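Local atomic coordinates of protein-glutamine gamma-glutamyltransferase (Pseudomonas aeruginosa PAO1, PDB entry 6G49), a protein that displays transglutaminase activity in vitro, cross-linking protein glutamine and lysine side chains through its periplasmic domain, and is critical for viability of the bacterium. Residues 91-100 / 164-175; 199-207 / 292-302. All blocks are in the same frame, centred on the assembly; numbering follows the deposited sequence.

Interaction 1: residues 91-100 / 164-175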
loop_
_atom_site.group_PDB
_atom_site.type_symbol
_atom_site.label_atom_id
_atom_site.label_comp_id
_atom_site.label_asym_id
_atom_site.label_seq_id
_atom_site.Cartn_x
_atom_site.Cartn_y
_atom_site.Cartn_z
ATOM N N GLN A 91 9.701 6.174 12.157
ATOM C CA GLN A 91 10.416 4.934 11.782
ATOM C C GLN A 91 11.881 5.033 12.255
ATOM O O GLN A 91 12.359 6.146 12.580
ATOM C CB GLN A 91 10.407 4.694 10.258
ATOM C CG GLN A 91 9.006 4.660 9.611
ATOM C CD GLN A 91 8.170 3.488 10.089
ATOM O OE1 GLN A 91 8.678 2.407 10.375
ATOM N NE2 GLN A 91 6.878 3.727 10.260
ATOM N N TRP A 92 12.590 3.901 12.193
ATOM C CA TRP A 92 14.046 3.834 12.403
ATOM C C TRP A 92 14.640 3.153 11.162
ATOM O O TRP A 92 13.946 2.935 10.196
ATOM C CB TRP A 92 14.401 3.127 13.725
ATOM C CG TRP A 92 13.714 1.813 13.978
ATOM C CD1 TRP A 92 14.187 0.563 13.662
ATOM C CD2 TRP A 92 12.457 1.592 14.656
ATOM N NE1 TRP A 92 13.315 -0.405 14.090
ATOM C CE2 TRP A 92 12.233 0.191 14.673
ATOM C CE3 TRP A 92 11.481 2.435 15.212
ATOM C CZ2 TRP A 92 11.081 -0.372 15.227
ATOM C CZ3 TRP A 92 10.351 1.872 15.772
ATOM C CH2 TRP A 92 10.159 0.491 15.775
ATOM N N SER A 93 15.930 2.840 11.176
ATOM C CA SER A 93 16.607 2.266 10.000
ATOM C C SER A 93 16.082 0.855 9.690
ATOM O O SER A 93 15.782 0.069 10.598
ATOM C CB SER A 93 18.109 2.260 10.173
ATOM O OG SER A 93 18.722 1.732 9.000
ATOM N N GLY A 94 15.921 0.542 8.390
ATOM C CA GLY A 94 15.623 -0.825 7.943
ATOM C C GLY A 94 16.736 -1.439 7.092
ATOM O O GLY A 94 16.572 -2.524 6.589
ATOM N N GLU A 95 17.891 -0.768 6.969
ATOM C CA GLU A 95 19.006 -1.191 6.123
ATOM C C GLU A 95 19.944 -2.125 6.915
ATOM O O GLU A 95 21.070 -1.735 7.186
ATOM C CB GLU A 95 19.709 0.086 5.638
ATOM C CG GLU A 95 20.767 -0.134 4.566
ATOM C CD GLU A 95 20.254 -0.655 3.236
ATOM O OE1 GLU A 95 19.044 -0.861 3.096
ATOM O OE2 GLU A 95 21.082 -0.883 2.353
ATOM N N ASP A 96 19.474 -3.318 7.297
ATOM C CA ASP A 96 20.268 -4.335 8.019
ATOM C C ASP A 96 19.665 -5.712 7.703
ATOM O O ASP A 96 18.533 -5.798 7.196
ATOM C CB ASP A 96 20.401 -4.030 9.526
ATOM C CG ASP A 96 19.138 -3.617 10.287
ATOM O OD1 ASP A 96 18.009 -4.074 9.935
ATOM O OD2 ASP A 96 19.291 -2.848 11.253
ATOM N N ALA A 97 20.424 -6.775 8.009
ATOM C CA ALA A 97 20.091 -8.151 7.631
ATOM C C ALA A 97 18.959 -8.733 8.494
ATOM O O ALA A 97 18.237 -9.627 8.034
ATOM C CB ALA A 97 21.329 -9.009 7.701
ATOM N N LEU A 98 18.792 -8.254 9.734
ATOM C CA LEU A 98 17.607 -8.643 10.545
ATOM C C LEU A 98 16.342 -8.048 9.911
ATOM O O LEU A 98 15.222 -8.567 10.049
ATOM C CB LEU A 98 17.774 -8.176 11.997
ATOM C CG LEU A 98 17.683 -6.671 12.223
ATOM C CD1 LEU A 98 16.255 -6.237 12.512
ATOM C CD2 LEU A 98 18.609 -6.251 13.353
ATOM N N HIS A 99 16.508 -6.937 9.194
ATOM C CA HIS A 99 15.389 -6.386 8.604
ATOM C C HIS A 99 14.991 -7.236 7.395
ATOM O O HIS A 99 13.849 -7.551 7.305
ATOM C CB HIS A 99 15.502 -4.867 8.406
ATOM C CG HIS A 99 14.671 -4.133 9.403
ATOM N ND1 HIS A 99 13.270 -3.957 9.254
ATOM C CD2 HIS A 99 15.012 -3.601 10.604
ATOM C CE1 HIS A 99 12.822 -3.336 10.329
ATOM N NE2 HIS A 99 13.874 -3.099 11.172
ATOM N N TRP A 100 15.919 -7.607 6.492
ATOM C CA TRP A 100 15.528 -8.209 5.220
ATOM C C TRP A 100 16.708 -8.931 4.551
ATOM O O TRP A 100 17.832 -8.704 4.905
ATOM C CB TRP A 100 14.926 -7.177 4.273
ATOM C CG TRP A 100 15.864 -6.139 3.733
ATOM C CD1 TRP A 100 16.435 -5.114 4.426
ATOM C CD2 TRP A 100 16.326 -6.005 2.382
ATOM N NE1 TRP A 100 17.201 -4.355 3.587
ATOM C CE2 TRP A 100 17.166 -4.883 2.332
ATOM C CE3 TRP A 100 16.112 -6.720 1.203
ATOM C CZ2 TRP A 100 17.782 -4.455 1.161
ATOM C CZ3 TRP A 100 16.698 -6.281 0.037
ATOM C CH2 TRP A 100 17.545 -5.178 0.029
ATOM N N ARG A 164 11.149 -10.204 4.112
ATOM C CA ARG A 164 11.061 -9.056 4.982
ATOM C C ARG A 164 10.697 -9.337 6.422
ATOM O O ARG A 164 9.604 -9.774 6.719
ATOM C CB ARG A 164 10.062 -8.060 4.408
ATOM C CG ARG A 164 10.255 -7.789 2.936
ATOM C CD ARG A 164 9.400 -6.633 2.486
ATOM N NE ARG A 164 8.085 -7.077 2.060
ATOM C CZ ARG A 164 6.970 -6.442 2.361
ATOM N NH1 ARG A 164 7.042 -5.347 3.095
ATOM N NH2 ARG A 164 5.800 -6.901 1.940
ATOM N N GLU A 165 11.647 -9.062 7.300
ATOM C CA GLU A 165 11.463 -9.183 8.723
ATOM C C GLU A 165 10.883 -10.554 9.114
ATOM O O GLU A 165 9.827 -10.637 9.740
ATOM C CB GLU A 165 10.586 -8.026 9.220
ATOM C CG GLU A 165 11.148 -7.322 10.393
ATOM C CD GLU A 165 10.295 -6.282 11.098
ATOM O OE1 GLU A 165 9.318 -5.739 10.500
ATOM O OE2 GLU A 165 10.620 -6.021 12.264
ATOM N N SER A 166 11.592 -11.648 8.830
ATOM C CA SER A 166 11.137 -12.972 9.212
ATOM C C SER A 166 10.967 -13.075 10.740
ATOM O O SER A 166 10.109 -13.821 11.180
ATOM C CB SER A 166 12.041 -14.056 8.670
ATOM O OG SER A 166 13.334 -13.850 9.167
ATOM N N SER A 167 11.807 -12.369 11.507
ATOM C CA SER A 167 11.644 -12.115 12.949
ATOM C C SER A 167 11.316 -10.646 13.172
ATOM O O SER A 167 12.015 -9.804 12.686
ATOM C CB SER A 167 12.913 -12.437 13.726
ATOM O OG SER A 167 13.091 -13.818 13.683
ATOM N N ILE A 168 10.206 -10.377 13.828
ATOM C CA ILE A 168 9.656 -9.004 13.904
ATOM C C ILE A 168 10.097 -8.399 15.236
ATOM O O ILE A 168 10.069 -9.051 16.292
ATOM C CB ILE A 168 8.142 -9.028 13.652
ATOM C CG1 ILE A 168 7.607 -7.621 13.364
ATOM C CG2 ILE A 168 7.381 -9.718 14.786
ATOM C CD1 ILE A 168 6.115 -7.582 13.106
ATOM N N ASP A 169 10.537 -7.150 15.163
ATOM C CA ASP A 169 10.784 -6.369 16.318
ATOM C C ASP A 169 9.503 -6.299 17.155
ATOM O O ASP A 169 8.424 -6.059 16.627
ATOM C CB ASP A 169 11.168 -4.936 15.961
ATOM C CG ASP A 169 11.620 -4.124 17.143
ATOM O OD1 ASP A 169 10.784 -3.712 17.998
ATOM O OD2 ASP A 169 12.778 -3.791 17.150
ATOM N N PRO A 170 9.535 -6.568 18.480
ATOM C CA PRO A 170 8.301 -6.493 19.292
ATOM C C PRO A 170 7.552 -5.171 19.250
ATOM O O PRO A 170 6.333 -5.213 19.295
ATOM C CB PRO A 170 8.805 -6.846 20.723
ATOM C CG PRO A 170 10.253 -6.511 20.652
ATOM C CD PRO A 170 10.707 -6.943 19.278
ATOM N N ARG A 171 8.255 -4.052 19.103
ATOM C CA ARG A 171 7.620 -2.749 19.000
ATOM C C ARG A 171 6.831 -2.667 17.683
ATOM O O ARG A 171 5.731 -2.136 17.682
ATOM C CB ARG A 171 8.626 -1.614 19.088
ATOM C CG ARG A 171 9.284 -1.460 20.452
ATOM C CD ARG A 171 10.518 -0.568 20.323
ATOM N NE ARG A 171 11.430 -1.068 19.316
ATOM C CZ ARG A 171 12.608 -0.522 19.003
ATOM N NH1 ARG A 171 12.989 0.603 19.580
ATOM N NH2 ARG A 171 13.393 -1.106 18.110
ATOM N N THR A 172 7.431 -3.158 16.602
ATOM C CA THR A 172 6.767 -3.159 15.283
ATOM C C THR A 172 5.512 -4.039 15.300
ATOM O O THR A 172 4.444 -3.700 14.798
ATOM C CB THR A 172 7.731 -3.617 14.192
ATOM O OG1 THR A 172 8.842 -2.731 14.297
ATOM C CG2 THR A 172 7.097 -3.450 12.833
ATOM N N ARG A 173 5.647 -5.209 15.911
ATOM C CA ARG A 173 4.525 -6.113 16.095
ATOM C C ARG A 173 3.385 -5.418 16.859
ATOM O O ARG A 173 2.229 -5.473 16.429
ATOM C CB ARG A 173 4.979 -7.411 16.755
ATOM C CG ARG A 173 3.960 -8.524 16.737
ATOM C CD ARG A 173 4.589 -9.797 17.354
ATOM N NE ARG A 173 3.835 -10.980 17.157
ATOM C CZ ARG A 173 4.406 -12.180 17.277
ATOM N NH1 ARG A 173 5.703 -12.255 17.543
ATOM N NH2 ARG A 173 3.687 -13.249 17.095
ATOM N N TRP A 174 3.699 -4.806 18.013
ATOM C CA TRP A 174 2.731 -4.166 18.836
ATOM C C TRP A 174 2.036 -3.035 18.079
ATOM O O TRP A 174 0.794 -2.865 18.129
ATOM C CB TRP A 174 3.361 -3.643 20.132
ATOM C CG TRP A 174 2.396 -3.351 21.224
ATOM C CD1 TRP A 174 1.842 -2.181 21.640
ATOM C CD2 TRP A 174 1.827 -4.372 22.061
ATOM N NE1 TRP A 174 0.962 -2.424 22.675
ATOM C CE2 TRP A 174 0.905 -3.747 22.917
ATOM C CE3 TRP A 174 2.041 -5.748 22.141
ATOM C CZ2 TRP A 174 0.245 -4.466 23.934
ATOM C CZ3 TRP A 174 1.379 -6.452 23.125
ATOM C CH2 TRP A 174 0.492 -5.805 23.985
ATOM N N ARG A 175 2.832 -2.205 17.414
ATOM C CA ARG A 175 2.334 -1.043 16.679
ATOM C C ARG A 175 1.323 -1.499 15.611
ATOM O O ARG A 175 0.329 -0.807 15.401
ATOM C CB ARG A 175 3.521 -0.347 16.015
ATOM C CG ARG A 175 3.134 0.681 14.968
ATOM C CD ARG A 175 4.402 1.207 14.316
ATOM N NE ARG A 175 5.098 2.121 15.179
ATOM C CZ ARG A 175 6.092 2.923 14.778
ATOM N NH1 ARG A 175 6.515 2.818 13.523
ATOM N NH2 ARG A 175 6.561 3.873 15.603
HETATM O O HOH W 1 7.373 0.292 11.585
HETATM O O HOH W 2 14.214 -10.594 10.984
#

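Interaction 2: residues 199-207 / 292-302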
loop_
_atom_site.group_PDB
_atom_site.type_symbol
_atom_site.label_atom_id
_atom_site.label_comp_id
_atom_site.label_asym_id
_atom_site.label_seq_id
_atom_site.Cartn_x
_atom_site.Cartn_y
_atom_site.Cartn_z
ATOM N N ALA A 199 -6.967 -20.683 11.916
ATOM C CA ALA A 199 -5.796 -20.631 12.753
ATOM C C ALA A 199 -4.613 -20.025 12.012
ATOM O O ALA A 199 -3.796 -19.346 12.611
ATOM C CB ALA A 199 -5.446 -22.042 13.195
ATOM N N GLN A 200 -4.476 -20.367 10.727
ATOM C CA GLN A 200 -3.338 -19.974 9.939
ATOM C C GLN A 200 -3.632 -18.601 9.329
ATOM O O GLN A 200 -4.693 -18.410 8.726
ATOM C CB GLN A 200 -3.053 -20.971 8.833
ATOM C CG GLN A 200 -2.771 -22.375 9.342
ATOM C CD GLN A 200 -2.084 -23.174 8.259
ATOM O OE1 GLN A 200 -1.195 -22.674 7.574
ATOM N NE2 GLN A 200 -2.506 -24.421 8.082
ATOM N N PRO A 201 -2.738 -17.611 9.531
ATOM C CA PRO A 201 -2.936 -16.270 8.968
ATOM C C PRO A 201 -3.261 -16.324 7.470
ATOM O O PRO A 201 -4.152 -15.589 7.050
ATOM C CB PRO A 201 -1.583 -15.594 9.197
ATOM C CG PRO A 201 -1.066 -16.264 10.452
ATOM C CD PRO A 201 -1.480 -17.706 10.295
ATOM N N GLN A 202 -2.537 -17.144 6.685
ATOM C CA GLN A 202 -2.721 -17.169 5.240
ATOM C C GLN A 202 -4.145 -17.574 4.852
ATOM O O GLN A 202 -4.767 -17.016 3.946
ATOM C CB GLN A 202 -1.699 -18.064 4.551
ATOM C CG GLN A 202 -0.564 -17.238 3.981
ATOM C CD GLN A 202 0.490 -18.070 3.298
ATOM O OE1 GLN A 202 0.196 -19.069 2.639
ATOM N NE2 GLN A 202 1.732 -17.651 3.463
ATOM N N ALA A 203 -4.704 -18.535 5.587
ATOM C CA ALA A 203 -6.069 -18.934 5.430
ATOM C C ALA A 203 -7.052 -17.834 5.831
ATOM O O ALA A 203 -8.146 -17.709 5.193
ATOM C CB ALA A 203 -6.329 -20.184 6.275
ATOM N N LEU A 204 -6.751 -17.077 6.899
ATOM C CA LEU A 204 -7.663 -16.051 7.299
ATOM C C LEU A 204 -7.686 -14.943 6.207
ATOM O O LEU A 204 -8.756 -14.421 5.842
ATOM C CB LEU A 204 -7.223 -15.513 8.658
ATOM C CG LEU A 204 -8.265 -14.707 9.407
ATOM C CD1 LEU A 204 -8.046 -14.736 10.901
ATOM C CD2 LEU A 204 -8.324 -13.239 8.933
ATOM N N VAL A 205 -6.495 -14.542 5.779
ATOM C CA VAL A 205 -6.351 -13.527 4.716
ATOM C C VAL A 205 -7.147 -13.984 3.487
ATOM O O VAL A 205 -7.906 -13.204 2.876
ATOM C CB VAL A 205 -4.874 -13.310 4.393
ATOM C CG1 VAL A 205 -4.708 -12.565 3.055
ATOM C CG2 VAL A 205 -4.237 -12.538 5.536
ATOM N N ALA A 206 -6.980 -15.241 3.081
ATOM C CA ALA A 206 -7.757 -15.757 1.903
ATOM C C ALA A 206 -9.264 -15.667 2.118
ATOM O O ALA A 206 -9.989 -15.288 1.198
ATOM C CB ALA A 206 -7.320 -17.174 1.574
ATOM N N ALA A 207 -9.756 -15.975 3.321
ATOM C CA ALA A 207 -11.168 -15.939 3.594
ATOM C C ALA A 207 -11.681 -14.489 3.504
ATOM O O ALA A 207 -12.793 -14.206 2.972
ATOM C CB ALA A 207 -11.458 -16.563 4.944
ATOM N N TYR A 292 0.775 -7.826 5.682
ATOM C CA TYR A 292 0.578 -8.455 6.968
ATOM C C TYR A 292 1.797 -9.335 7.265
ATOM O O TYR A 292 2.504 -9.825 6.372
ATOM C CB TYR A 292 -0.733 -9.243 7.011
ATOM C CG TYR A 292 -0.772 -10.490 6.156
ATOM C CD1 TYR A 292 -0.941 -10.429 4.769
ATOM C CD2 TYR A 292 -0.511 -11.719 6.717
ATOM C CE1 TYR A 292 -0.868 -11.592 4.001
ATOM C CE2 TYR A 292 -0.466 -12.878 5.949
ATOM C CZ TYR A 292 -0.641 -12.810 4.602
ATOM O OH TYR A 292 -0.593 -14.008 3.948
ATOM N N TRP A 293 1.944 -9.641 8.551
ATOM C CA TRP A 293 3.108 -10.351 9.029
ATOM C C TRP A 293 2.700 -11.698 9.600
ATOM O O TRP A 293 1.693 -11.830 10.294
ATOM C CB TRP A 293 3.818 -9.528 10.115
ATOM C CG TRP A 293 5.105 -10.161 10.563
ATOM C CD1 TRP A 293 6.346 -10.039 9.989
ATOM C CD2 TRP A 293 5.254 -11.071 11.671
ATOM N NE1 TRP A 293 7.236 -10.853 10.650
ATOM C CE2 TRP A 293 6.593 -11.497 11.668
ATOM C CE3 TRP A 293 4.365 -11.587 12.614
ATOM C CZ2 TRP A 293 7.096 -12.392 12.618
ATOM C CZ3 TRP A 293 4.849 -12.501 13.534
ATOM C CH2 TRP A 293 6.208 -12.839 13.565
ATOM N N GLN A 294 3.593 -12.645 9.376
ATOM C CA GLN A 294 3.482 -13.946 10.073
ATOM C C GLN A 294 4.889 -14.472 10.302
ATOM O O GLN A 294 5.859 -14.110 9.644
ATOM C CB GLN A 294 2.620 -14.905 9.255
ATOM C CG GLN A 294 3.300 -15.431 8.009
ATOM C CD GLN A 294 2.282 -16.061 7.107
ATOM O OE1 GLN A 294 1.970 -15.542 6.033
ATOM N NE2 GLN A 294 1.728 -17.169 7.572
ATOM N N PRO A 295 5.048 -15.340 11.316
ATOM C CA PRO A 295 6.341 -15.957 11.571
ATOM C C PRO A 295 6.927 -16.648 10.343
ATOM O O PRO A 295 6.224 -17.201 9.546
ATOM C CB PRO A 295 6.004 -16.991 12.669
ATOM C CG PRO A 295 4.822 -16.384 13.405
ATOM C CD PRO A 295 4.018 -15.695 12.313
ATOM N N GLU A 296 8.240 -16.499 10.205
ATOM C CA GLU A 296 9.058 -17.161 9.189
ATOM C C GLU A 296 8.895 -16.524 7.802
ATOM O O GLU A 296 9.898 -16.251 7.149
ATOM C CB GLU A 296 8.757 -18.657 9.124
ATOM C CG GLU A 296 9.116 -19.367 10.428
ATOM C CD GLU A 296 9.358 -20.862 10.292
ATOM O OE1 GLU A 296 8.588 -21.515 9.558
ATOM O OE2 GLU A 296 10.321 -21.366 10.913
ATOM N N GLN A 297 7.654 -16.369 7.331
ATOM C CA GLN A 297 7.428 -15.801 6.008
ATOM C C GLN A 297 7.654 -14.278 6.003
ATOM O O GLN A 297 7.892 -13.703 4.922
ATOM C CB GLN A 297 6.057 -16.231 5.516
ATOM C CG GLN A 297 5.969 -17.749 5.352
ATOM C CD GLN A 297 4.672 -18.131 4.688
ATOM O OE1 GLN A 297 4.436 -17.821 3.522
ATOM N NE2 GLN A 297 3.807 -18.793 5.438
ATOM N N GLY A 298 7.546 -13.649 7.175
ATOM C CA GLY A 298 7.659 -12.232 7.305
ATOM C C GLY A 298 6.464 -11.516 6.678
ATOM O O GLY A 298 5.316 -12.013 6.731
ATOM N N TRP A 299 6.729 -10.297 6.179
ATOM C CA TRP A 299 5.645 -9.450 5.612
ATOM C C TRP A 299 5.307 -9.937 4.200
ATOM O O TRP A 299 6.209 -10.149 3.384
ATOM C CB TRP A 299 6.038 -7.987 5.593
ATOM C CG TRP A 299 6.208 -7.331 6.931
ATOM C CD1 TRP A 299 7.359 -7.171 7.638
ATOM C CD2 TRP A 299 5.175 -6.756 7.739
ATOM N NE1 TRP A 299 7.102 -6.538 8.826
ATOM C CE2 TRP A 299 5.766 -6.291 8.937
ATOM C CE3 TRP A 299 3.781 -6.619 7.579
ATOM C CZ2 TRP A 299 5.044 -5.568 9.896
ATOM C CZ3 TRP A 299 3.076 -5.966 8.571
ATOM C CH2 TRP A 299 3.686 -5.458 9.712
ATOM N N LEU A 300 4.010 -10.047 3.907
ATOM C CA LEU A 300 3.510 -10.331 2.578
ATOM C C LEU A 300 2.478 -9.282 2.207
ATOM O O LEU A 300 1.630 -8.910 3.023
ATOM C CB LEU A 300 2.872 -11.719 2.533
ATOM C CG LEU A 300 3.833 -12.901 2.800
ATOM C CD1 LEU A 300 3.038 -14.178 2.855
ATOM C CD2 LEU A 300 4.939 -12.968 1.770
ATOM N N SER A 301 2.551 -8.794 0.963
ATOM C CA SER A 301 1.634 -7.778 0.493
ATOM C C SER A 301 0.437 -8.427 -0.183
ATOM O O SER A 301 0.568 -9.453 -0.844
ATOM C CB SER A 301 2.321 -6.862 -0.495
ATOM O OG SER A 301 3.424 -6.212 0.116
ATOM N N VAL A 302 -0.721 -7.805 -0.026
ATOM C CA VAL A 302 -1.960 -8.273 -0.600
ATOM C C VAL A 302 -2.787 -7.046 -0.996
ATOM O O VAL A 302 -2.761 -6.027 -0.335
ATOM C CB VAL A 302 -2.706 -9.203 0.357
ATOM C CG1 VAL A 302 -3.184 -8.508 1.628
ATOM C CG2 VAL A 302 -3.821 -9.943 -0.334
HETATM O O HOH W 3 -0.393 -18.890 7.442
#

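Interaction 1: residues 91-100 / 164-175
Trp100 and Arg164 form an antiparallel non-hydrogen-bonded pair, and one residue further on Glu165 N donates to His99 O (2.7 Å). From this short beta bridge the chains diverge and meet again around an arginine-tryptophan cation-pi stack, where the loop after strand 86-87, in the TgpA N-terminal region, meets the segment leading into helix 170-175. Trp92 presents its six-membered ring to the helix start. The guanidinium of Arg171 lies over one face, CZ 4.3 Å from the Trp92 ring centroid and the two planes tilted by 28°. Asp169, the helix N-cap, holds this guanidinium in place: its OD1 accepts from both Arg171 N and Arg171 NE, while OD2 takes NH2 in a side-on, two-nitrogen salt bridge. The carboxylate thus caps the helix and fixes the cation that lies on one face of the indole, toward its rim. Thr172 OG1 comes within 3.4 Å of Trp92 CZ2. Arg175, its CG trans to the backbone N (chi1 167°), bends at chi3 and sets one guanidinium face over Trp92 CZ3, 4.3 Å from Arg175 NH2. In the conformer given, Gln91 NE2 lies at the guanidinium edge as a second donor, not hydrogen-bonded to it; both side chains bind Glu79, Arg175 by a salt bridge, and Arg175 also reaches Pro90 O. His99 and Glu165 extend in the same direction, His99 CE1 4.0 Å from Glu165 CD. Glu165 OE1 is held by Trp299, while its OE2, met from above the carboxylate plane, accepts from Asp169 N at 3.1 Å.

Interaction 2: residues 199-207 / 292-302
The Tyr292 ring has Val205 CG2 over the centre of one face, 3.6 Å from the centroid and 8° off the normal, a nearly axial CH-pi contact. At the ring's edge, near its plane, Gln202 CG lies 3.2 Å from Tyr292 OH, while Pro201 CB approaches CE2 obliquely. Helix 201-207 is thereby packed on the beta hairpin of strands 292-294 and 298-302, within the transglutaminase-like part of the chain; the helix and the first strand run roughly antiparallel, their axes 10.0 Å apart. Tyr292 CG sits between the backbone N and the carbonyl carbon (chi1 69°), a torsion that turns the ring toward the helix. Val205 uses both branches: CG2 rests on the tyrosine, and in the conformer given for Val302, Val205 CG1 makes a loose contact with Val302 CG2 (4.4 Å). Toward the hairpin turn the contact becomes polar. The extended Gln202 side chain sends NE2 between two glutamines, with weak hydrogen bonds to Gln294 OE1 (3.3 Å) and Gln297 OE1 (2.7 Å, well bent at 123°). The amide planes stand steeply to one another; Gln297 NE2, a second donor, also lies 3.1 Å from Gln202 NE2. Gln294 NE2 gives to a water at 2.7 Å that also accepts from Gln202 N, tying the hairpin to the first turn of the helix. Pro201 lies against the same Gln294 side chain. Behind this layer Met250 touches both Val205 and Val302, and Leu254 packs on Val205 and Leu204, so that helix 243-256 packs against both helix 201-214 and strand 298-302.

Interaction 1 closes before interaction 2 opens along the chain, yet their centres lie about 16 Å apart and they touch directly. The link is the hairpin 286-294/298-302, part of the antiparallel sheet: interaction 2 packs helix 201-214 against it, while segment 164-175 of interaction 1 reaches it through Glu165, whose O and OE1 probably accept hydrogen bonds from Trp293 NE1 and Trp299 NE1. The hairpin thus receives helix 201-214 through Tyr292 and Gln294, and segment 164-175 through the indoles of Trp293 and Trp299. Strand 298-302 leads straight into Asp303, which by similarity belongs with Cys243 and His287 to the active site.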